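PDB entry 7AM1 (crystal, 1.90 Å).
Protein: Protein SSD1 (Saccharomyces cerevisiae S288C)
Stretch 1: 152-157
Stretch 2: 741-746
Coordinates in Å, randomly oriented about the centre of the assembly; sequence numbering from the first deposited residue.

Stretch 1 152-157: DSDSLS
Stretch 2 741-746: VYESSF

A single backbone carbonyl can organise a contact between segments far apart in sequence, and residues 152-157 and 741-746 of yeast SSD1 illustrate how. Stretch 1 is irregular; stretch 2 is turn or loop through 742-744, closed by a hydrogen bond from Tyr-742 N to Ser-745 O (2.8 Å), and enters a strand at Ser-745. The chains run in opposite senses, with CA atoms 5.1 Å apart at Asp-154 and Ser-744 and 4.9 Å at Ser-157 and Tyr-742, and together bury 378 Å², Asp-154 (74 Å²) and Glu-743 (69 Å²) being the most covered.

Asp-154 O is the shared acceptor. Ser-745 (phi/psi -168/172), its CB directed toward stretch 1 and chi1 at p, donates OG to Asp-154 O at 3.0 Å. Ser-744 N (phi/psi -140/23) adds a weak hydrogen bond to Asp-154 O, 3.2 Å long and bent to 132°. Ser-744 CB, directed toward stretch 1, lies 3.8 Å from Asp-154 CB. In Asp-154 (-98/18, chi1 p, chi2 -6°), OD2 accepts a hydrogen bond from water 1 O at 2.7 Å; water 1 O is also hydrogen-bonded to Ser-744 OG (chi1 t) at 2.7 Å, bridging the stretches.

Stretch 1 braces itself through Ser-153 (-90/138, chi1 t), whose OG accepts from Ser-155 N at 3.1 Å and from Ser-155 OG at 3.2 Å. With Ser-155 at -136/44 and chi1 p, its CB sits over one face of the Tyr-742 ring, 3.9 Å from the centroid, a CH-pi contact. Tyr-742 (-128/180, chi1 m, chi2 -75°) meets Ser-157 C at the ring edge, 3.9 Å from Tyr-742 CD1; its OH is hydrogen-bonded to a residue adjoining one of the stretches. Ser-157 CB, whose OG is not modelled, is 3.8 Å from Glu-743 N.

Glu-743 (-65/-34; chi1 p, chi2 t, chi3 9°) extends its carboxylate until OE2 is 3.9 Å from Leu-156 CD1 (Leu-156 -79/-31, chi1 m, chi2 t). Satisfaction is incomplete: the contact buries Leu-156 N, Ser-157 N and Glu-743 N without partners in the model.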

# COMPACT_ATOMS: atom_id res chain seq x y z
N ASP A 152 -18.51 -19.36 -8.96
CA ASP A 152 -18.56 -19.51 -7.52
C ASP A 152 -18.62 -18.18 -6.78
O ASP A 152 -18.68 -18.17 -5.55
CB ASP A 152 -17.34 -20.30 -7.02
CG ASP A 152 -17.51 -21.80 -7.19
OD1 ASP A 152 -18.66 -22.28 -7.16
OD2 ASP A 152 -16.48 -22.50 -7.35
N SER A 153 -18.60 -17.07 -7.51
CA SER A 153 -18.58 -15.75 -6.90
C SER A 153 -20.00 -15.23 -6.67
O SER A 153 -20.88 -15.39 -7.52
CB SER A 153 -17.81 -14.77 -7.78
OG SER A 153 -17.92 -13.44 -7.30
N ASP A 154 -20.21 -14.62 -5.51
CA ASP A 154 -21.48 -13.97 -5.19
C ASP A 154 -21.44 -12.47 -5.45
O ASP A 154 -22.29 -11.73 -4.93
CB ASP A 154 -21.86 -14.27 -3.74
CG ASP A 154 -20.83 -13.78 -2.73
OD1 ASP A 154 -19.74 -13.31 -3.14
OD2 ASP A 154 -21.11 -13.87 -1.52
N SER A 155 -20.47 -11.99 -6.23
CA SER A 155 -20.31 -10.57 -6.53
C SER A 155 -20.03 -10.36 -8.01
O SER A 155 -19.17 -9.57 -8.39
CB SER A 155 -19.18 -9.95 -5.70
OG SER A 155 -17.93 -10.51 -6.05
N LEU A 156 -20.78 -11.06 -8.87
CA LEU A 156 -20.53 -10.97 -10.31
C LEU A 156 -21.11 -9.70 -10.93
O LEU A 156 -20.54 -9.18 -11.90
CB LEU A 156 -21.11 -12.19 -11.02
CG LEU A 156 -20.51 -13.54 -10.64
CD1 LEU A 156 -21.24 -14.66 -11.35
CD2 LEU A 156 -19.02 -13.58 -10.97
N SER A 157 -22.21 -9.18 -10.39
CA SER A 157 -22.84 -8.00 -10.97
C SER A 157 -22.03 -6.74 -10.68
O SER A 157 -21.05 -6.45 -11.36
CB SER A 157 -24.26 -7.84 -10.42
N VAL A 741 -22.75 -2.45 -4.86
CA VAL A 741 -23.78 -3.46 -4.64
C VAL A 741 -23.64 -4.52 -5.72
O VAL A 741 -23.40 -4.21 -6.89
CB VAL A 741 -25.19 -2.83 -4.66
CG1 VAL A 741 -26.25 -3.91 -4.56
CG2 VAL A 741 -25.34 -1.86 -3.50
N TYR A 742 -23.79 -5.78 -5.32
CA TYR A 742 -23.72 -6.91 -6.23
C TYR A 742 -24.96 -7.77 -6.04
O TYR A 742 -25.83 -7.48 -5.21
CB TYR A 742 -22.44 -7.73 -5.99
CG TYR A 742 -21.18 -6.89 -5.92
CD1 TYR A 742 -20.61 -6.36 -7.07
CD2 TYR A 742 -20.56 -6.64 -4.71
CE1 TYR A 742 -19.45 -5.59 -7.01
CE2 TYR A 742 -19.41 -5.88 -4.63
CZ TYR A 742 -18.85 -5.36 -5.79
OH TYR A 742 -17.71 -4.60 -5.72
N GLU A 743 -25.04 -8.85 -6.82
CA GLU A 743 -26.22 -9.70 -6.82
C GLU A 743 -26.45 -10.40 -5.49
O GLU A 743 -27.60 -10.63 -5.10
CB GLU A 743 -26.11 -10.72 -7.96
CG GLU A 743 -24.86 -11.58 -7.90
CD GLU A 743 -24.90 -12.73 -8.88
OE1 GLU A 743 -25.83 -12.76 -9.72
OE2 GLU A 743 -24.02 -13.61 -8.81
N SER A 744 -25.38 -10.76 -4.77
CA SER A 744 -25.55 -11.49 -3.52
C SER A 744 -24.58 -11.00 -2.45
O SER A 744 -24.30 -11.73 -1.49
CB SER A 744 -25.41 -13.00 -3.78
OG SER A 744 -25.52 -13.77 -2.59
N SER A 745 -24.09 -9.77 -2.57
CA SER A 745 -23.13 -9.21 -1.64
C SER A 745 -23.04 -7.72 -1.92
O SER A 745 -23.62 -7.21 -2.88
CB SER A 745 -21.75 -9.87 -1.77
OG SER A 745 -21.22 -9.69 -3.08
N PHE A 746 -22.33 -7.01 -1.04
CA PHE A 746 -22.08 -5.60 -1.27
C PHE A 746 -20.87 -5.18 -0.45
O PHE A 746 -20.58 -5.78 0.59
CB PHE A 746 -23.30 -4.72 -0.93
CG PHE A 746 -23.80 -4.86 0.49
CD1 PHE A 746 -24.65 -5.90 0.85
CD2 PHE A 746 -23.44 -3.93 1.45
CE1 PHE A 746 -25.12 -6.02 2.15
CE2 PHE A 746 -23.91 -4.05 2.76
CZ PHE A 746 -24.75 -5.09 3.11
O HOH W 1 -23.62 -14.74 -0.88